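Local coordinates for 4'-phospho-dehydrooxetanocin synthase (Bacillus megaterium, PDB 5UL3), which catalyses the radical S-adenosylmethionine- and cobalamin-dependent oxidative ring contraction of dAMP to an oxetane aldehyde, a step in oxetanocin A biosynthesis, at residues M160-L174 and L192-I204. Sequence-based numbering, arbitrary orientation.
Sequences MQVGTTINQIIKNLL and LAFEILDLIYSHI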
loop_
_atom_site.group_PDB
_atom_site.type_symbol
_atom_site.label_atom_id
_atom_site.label_comp_id
_atom_site.label_asym_id
_atom_site.label_seq_id
_atom_site.Cartn_x
_atom_site.Cartn_y
_atom_site.Cartn_z
ATOM N N MET A 160 13.050 4.609 8.667
ATOM C CA MET A 160 13.809 3.380 8.903
ATOM C C MET A 160 13.910 2.495 7.670
ATOM O O MET A 160 14.744 1.581 7.661
ATOM C CB MET A 160 13.181 2.579 10.041
ATOM C CG MET A 160 13.299 3.266 11.393
ATOM S SD MET A 160 12.706 2.202 12.704
ATOM C CE MET A 160 14.081 1.022 12.803
ATOM N N GLN A 161 13.111 2.739 6.624
ATOM C CA GLN A 161 13.231 1.919 5.419
ATOM C C GLN A 161 14.614 2.013 4.805
ATOM O O GLN A 161 15.060 1.065 4.150
ATOM C CB GLN A 161 12.227 2.335 4.357
ATOM C CG GLN A 161 10.787 2.009 4.626
ATOM C CD GLN A 161 9.964 2.358 3.396
ATOM O OE1 GLN A 161 9.600 1.485 2.614
ATOM N NE2 GLN A 161 9.734 3.643 3.186
ATOM N N VAL A 162 15.278 3.150 4.940
ATOM C CA VAL A 162 16.577 3.351 4.309
ATOM C C VAL A 162 17.717 3.072 5.291
ATOM O O VAL A 162 18.834 3.554 5.097
ATOM C CB VAL A 162 16.703 4.750 3.672
ATOM C CG1 VAL A 162 15.665 4.930 2.544
ATOM C CG2 VAL A 162 16.572 5.870 4.716
ATOM N N GLY A 163 17.442 2.316 6.351
ATOM C CA GLY A 163 18.466 1.798 7.226
ATOM C C GLY A 163 18.705 2.560 8.507
ATOM O O GLY A 163 19.527 2.119 9.317
ATOM N N THR A 164 18.021 3.681 8.727
ATOM C CA THR A 164 18.216 4.444 9.955
ATOM C C THR A 164 17.866 3.591 11.166
ATOM O O THR A 164 16.764 3.044 11.259
ATOM C CB THR A 164 17.355 5.717 9.929
ATOM O OG1 THR A 164 17.543 6.383 8.671
ATOM C CG2 THR A 164 17.774 6.656 11.066
ATOM N N THR A 165 18.809 3.477 12.101
ATOM C CA THR A 165 18.632 2.634 13.277
ATOM C C THR A 165 17.938 3.384 14.409
ATOM O O THR A 165 17.861 4.614 14.418
ATOM C CB THR A 165 19.983 2.124 13.785
ATOM O OG1 THR A 165 20.768 3.244 14.211
ATOM C CG2 THR A 165 20.724 1.367 12.685
ATOM N N ILE A 166 17.477 2.610 15.401
ATOM C CA ILE A 166 16.876 3.181 16.607
ATOM C C ILE A 166 17.806 4.209 17.247
ATOM O O ILE A 166 17.386 5.310 17.609
ATOM C CB ILE A 166 16.501 2.069 17.603
ATOM C CG1 ILE A 166 15.333 1.224 17.085
ATOM C CG2 ILE A 166 16.129 2.670 18.942
ATOM C CD1 ILE A 166 15.061 -0.022 17.937
ATOM N N ASN A 167 19.090 3.870 17.395
ATOM C CA ASN A 167 19.997 4.823 18.030
ATOM C C ASN A 167 20.253 6.040 17.144
ATOM O O ASN A 167 20.470 7.145 17.660
ATOM C CB ASN A 167 21.312 4.135 18.412
ATOM C CG ASN A 167 21.152 3.172 19.585
ATOM O OD1 ASN A 167 20.204 3.272 20.371
ATOM N ND2 ASN A 167 22.087 2.240 19.713
ATOM N N GLN A 168 20.217 5.876 15.818
ATOM C CA GLN A 168 20.342 7.037 14.944
ATOM C C GLN A 168 19.098 7.918 15.019
ATOM O O GLN A 168 19.197 9.149 14.922
ATOM C CB GLN A 168 20.615 6.594 13.506
ATOM C CG GLN A 168 22.002 5.963 13.336
ATOM C CD GLN A 168 22.254 5.427 11.934
ATOM O OE1 GLN A 168 21.375 4.831 11.307
ATOM N NE2 GLN A 168 23.472 5.628 11.441
ATOM N N ILE A 169 17.920 7.315 15.181
ATOM C CA ILE A 169 16.710 8.120 15.375
ATOM C C ILE A 169 16.856 9.002 16.605
ATOM O O ILE A 169 16.623 10.214 16.551
ATOM C CB ILE A 169 15.474 7.221 15.497
ATOM C CG1 ILE A 169 15.167 6.559 14.148
ATOM C CG2 ILE A 169 14.287 8.043 16.049
ATOM C CD1 ILE A 169 14.248 5.356 14.270
ATOM N N ILE A 170 17.260 8.404 17.732
ATOM C CA ILE A 170 17.360 9.165 18.978
ATOM C C ILE A 170 18.392 10.276 18.840
ATOM O O ILE A 170 18.156 11.419 19.259
ATOM C CB ILE A 170 17.687 8.229 20.156
ATOM C CG1 ILE A 170 16.595 7.174 20.325
ATOM C CG2 ILE A 170 17.891 9.034 21.436
ATOM C CD1 ILE A 170 15.221 7.753 20.640
ATOM N N LYS A 171 19.550 9.957 18.249
ATOM C CA LYS A 171 20.563 10.973 17.981
ATOM C C LYS A 171 19.986 12.113 17.159
ATOM O O LYS A 171 20.238 13.293 17.447
ATOM C CB LYS A 171 21.750 10.356 17.231
ATOM C CG LYS A 171 22.745 9.561 18.066
ATOM C CD LYS A 171 23.990 9.256 17.215
ATOM C CE LYS A 171 24.469 10.520 16.485
ATOM N NZ LYS A 171 25.646 10.333 15.573
ATOM N N ASN A 172 19.218 11.772 16.122
ATOM C CA ASN A 172 18.591 12.780 15.273
ATOM C C ASN A 172 17.648 13.666 16.077
ATOM O O ASN A 172 17.634 14.888 15.901
ATOM C CB ASN A 172 17.849 12.080 14.128
ATOM C CG ASN A 172 17.290 13.048 13.095
ATOM O OD1 ASN A 172 16.577 13.993 13.424
ATOM N ND2 ASN A 172 17.604 12.797 11.826
ATOM N N LEU A 173 16.843 13.062 16.954
ATOM C CA LEU A 173 15.896 13.833 17.755
ATOM C C LEU A 173 16.616 14.795 18.692
ATOM O O LEU A 173 16.189 15.941 18.869
ATOM C CB LEU A 173 15.001 12.894 18.561
ATOM C CG LEU A 173 14.046 12.000 17.751
ATOM C CD1 LEU A 173 13.387 10.943 18.632
ATOM C CD2 LEU A 173 12.971 12.872 17.063
ATOM N N LEU A 174 17.687 14.329 19.341
ATOM C CA LEU A 174 18.404 15.207 20.255
ATOM C C LEU A 174 18.985 16.402 19.521
ATOM O O LEU A 174 19.004 17.513 20.061
ATOM C CB LEU A 174 19.504 14.426 20.980
ATOM C CG LEU A 174 19.053 13.276 21.882
ATOM C CD1 LEU A 174 20.257 12.692 22.623
ATOM C CD2 LEU A 174 17.988 13.720 22.865
ATOM N N LEU A 192 9.288 -2.595 17.917
ATOM C CA LEU A 192 10.093 -1.453 17.491
ATOM C C LEU A 192 9.544 -0.137 18.043
ATOM O O LEU A 192 10.298 0.718 18.530
ATOM C CB LEU A 192 10.127 -1.427 15.965
ATOM C CG LEU A 192 11.085 -0.570 15.177
ATOM C CD1 LEU A 192 12.502 -0.833 15.648
ATOM C CD2 LEU A 192 10.933 -0.982 13.735
ATOM N N ALA A 193 8.223 0.052 17.957
ATOM C CA ALA A 193 7.608 1.260 18.490
ATOM C C ALA A 193 7.873 1.407 19.982
ATOM O O ALA A 193 8.205 2.500 20.454
ATOM C CB ALA A 193 6.094 1.240 18.226
ATOM N N PHE A 194 7.697 0.326 20.746
ATOM C CA PHE A 194 7.870 0.426 22.192
ATOM C C PHE A 194 9.316 0.734 22.553
ATOM O O PHE A 194 9.571 1.510 23.479
ATOM C CB PHE A 194 7.420 -0.857 22.885
ATOM C CG PHE A 194 5.940 -0.918 23.163
ATOM C CD1 PHE A 194 5.033 -0.274 22.337
ATOM C CD2 PHE A 194 5.461 -1.613 24.261
ATOM C CE1 PHE A 194 3.657 -0.345 22.599
ATOM C CE2 PHE A 194 4.092 -1.679 24.534
ATOM C CZ PHE A 194 3.194 -1.042 23.702
ATOM N N GLU A 195 10.268 0.145 21.831
ATOM C CA GLU A 195 11.681 0.447 22.069
ATOM C C GLU A 195 11.983 1.919 21.813
ATOM O O GLU A 195 12.681 2.572 22.601
ATOM C CB GLU A 195 12.571 -0.426 21.187
ATOM C CG GLU A 195 12.586 -1.905 21.565
ATOM C CD GLU A 195 13.625 -2.692 20.786
ATOM O OE1 GLU A 195 14.628 -2.077 20.359
ATOM O OE2 GLU A 195 13.442 -3.919 20.606
ATOM N N ILE A 196 11.479 2.454 20.699
ATOM C CA ILE A 196 11.742 3.851 20.372
ATOM C C ILE A 196 11.036 4.766 21.359
ATOM O O ILE A 196 11.622 5.742 21.838
ATOM C CB ILE A 196 11.338 4.154 18.919
ATOM C CG1 ILE A 196 12.210 3.356 17.951
ATOM C CG2 ILE A 196 11.466 5.648 18.627
ATOM C CD1 ILE A 196 11.717 3.379 16.514
ATOM N N LEU A 197 9.767 4.463 21.687
ATOM C CA LEU A 197 9.038 5.263 22.671
ATOM C C LEU A 197 9.728 5.229 24.033
ATOM O O LEU A 197 9.832 6.257 24.710
ATOM C CB LEU A 197 7.593 4.762 22.786
ATOM C CG LEU A 197 6.721 5.172 21.585
ATOM C CD1 LEU A 197 5.368 4.431 21.572
ATOM C CD2 LEU A 197 6.519 6.693 21.586
ATOM N N ASP A 198 10.185 4.048 24.460
ATOM C CA ASP A 198 10.924 3.948 25.720
ATOM C C ASP A 198 12.081 4.943 25.764
ATOM O O ASP A 198 12.233 5.694 26.733
ATOM C CB ASP A 198 11.447 2.521 25.914
ATOM C CG ASP A 198 10.367 1.538 26.351
ATOM O OD1 ASP A 198 9.204 1.928 26.625
ATOM O OD2 ASP A 198 10.696 0.341 26.417
ATOM N N LEU A 199 12.887 4.985 24.692
ATOM C CA LEU A 199 14.046 5.874 24.634
ATOM C C LEU A 199 13.641 7.343 24.547
ATOM O O LEU A 199 14.311 8.211 25.116
ATOM C CB LEU A 199 14.911 5.505 23.437
ATOM C CG LEU A 199 15.767 4.270 23.658
ATOM C CD1 LEU A 199 16.173 3.708 22.320
ATOM C CD2 LEU A 199 16.986 4.681 24.471
ATOM N N ILE A 200 12.564 7.644 23.815
ATOM C CA ILE A 200 12.083 9.021 23.747
ATOM C C ILE A 200 11.695 9.513 25.133
ATOM O O ILE A 200 12.079 10.611 25.548
ATOM C CB ILE A 200 10.895 9.130 22.773
ATOM C CG1 ILE A 200 11.380 8.966 21.335
ATOM C CG2 ILE A 200 10.178 10.473 22.973
ATOM C CD1 ILE A 200 10.224 8.838 20.326
ATOM N N TYR A 201 10.896 8.719 25.858
ATOM C CA TYR A 201 10.439 9.170 27.170
ATOM C C TYR A 201 11.578 9.184 28.187
ATOM O O TYR A 201 11.605 10.057 29.061
ATOM C CB TYR A 201 9.289 8.304 27.673
ATOM C CG TYR A 201 7.964 8.641 27.020
ATOM C CD1 TYR A 201 7.301 9.819 27.328
ATOM C CD2 TYR A 201 7.386 7.783 26.096
ATOM C CE1 TYR A 201 6.096 10.137 26.736
ATOM C CE2 TYR A 201 6.181 8.095 25.496
ATOM C CZ TYR A 201 5.544 9.279 25.818
ATOM O OH TYR A 201 4.338 9.609 25.230
ATOM N N SER A 202 12.528 8.247 28.093
ATOM C CA SER A 202 13.659 8.325 29.019
ATOM C C SER A 202 14.480 9.591 28.784
ATOM O O SER A 202 15.004 10.167 29.743
ATOM C CB SER A 202 14.537 7.066 28.934
ATOM O OG SER A 202 15.125 6.883 27.659
ATOM N N HIS A 203 14.560 10.076 27.539
ATOM C CA HIS A 203 15.270 11.324 27.292
ATOM C C HIS A 203 14.440 12.552 27.642
ATOM O O HIS A 203 15.002 13.585 28.024
ATOM C CB HIS A 203 15.735 11.388 25.840
ATOM C CG HIS A 203 16.960 10.567 25.579
ATOM N ND1 HIS A 203 16.916 9.206 25.362
ATOM C CD2 HIS A 203 18.269 10.913 25.557
ATOM C CE1 HIS A 203 18.145 8.751 25.186
ATOM N NE2 HIS A 203 18.984 9.768 25.293
ATOM N N ILE A 204 13.114 12.483 27.510
ATOM C CA ILE A 204 12.288 13.566 28.048
ATOM C C ILE A 204 12.502 13.667 29.549
ATOM O O ILE A 204 12.697 14.760 30.097
ATOM C CB ILE A 204 10.802 13.339 27.712
ATOM C CG1 ILE A 204 10.539 13.567 26.226
ATOM C CG2 ILE A 204 9.923 14.261 28.551
ATOM C CD1 ILE A 204 9.092 13.248 25.824
#
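Ile166 pushes into helix 192-204 as a knob, in a hole formed by Leu192, Glu195, Ile196 and Leu199. From its CB two branches part. CG2, anti to the backbone N (CG1 has chi1 -69°), meets Leu199 CD1 at 3.5 Å; CG1 lies 3.9 Å from Ile196 CG1, and CD1 touches Leu192 CD1 at 3.5 Å, the two side chains running past each other in opposite directions, and also meets Glu195 OE1. A beta-branched residue suits this place because it fills both sides of the hole at once.

One turn on, Ile170 is the second knob. Its CD1 packs on Leu199 CB at 3.6 Å, and its CG2 makes a CH-pi contact over one face of the His203 ring, 4.0 Å from the centroid. Histidine suits both tasks: its flat face receives Ile170 while ND1 donates to Leu199 O (2.8 Å), in the ring plane. Ahead of helix 166-174, Met160, unbranched and flexible, bends at chi3 (74°) to meet Leu192 tip to tip.

The helices cross at -34° on one face of the Rossmann domain's parallel sheet, linking strand 154-159 to 180-184 and 180-184 to 212-216. Beneath them, Ile169 rests on strand 154-159, Leu173, Ile196 and Ile200 on 180-184, and Ile200 also on 212-216.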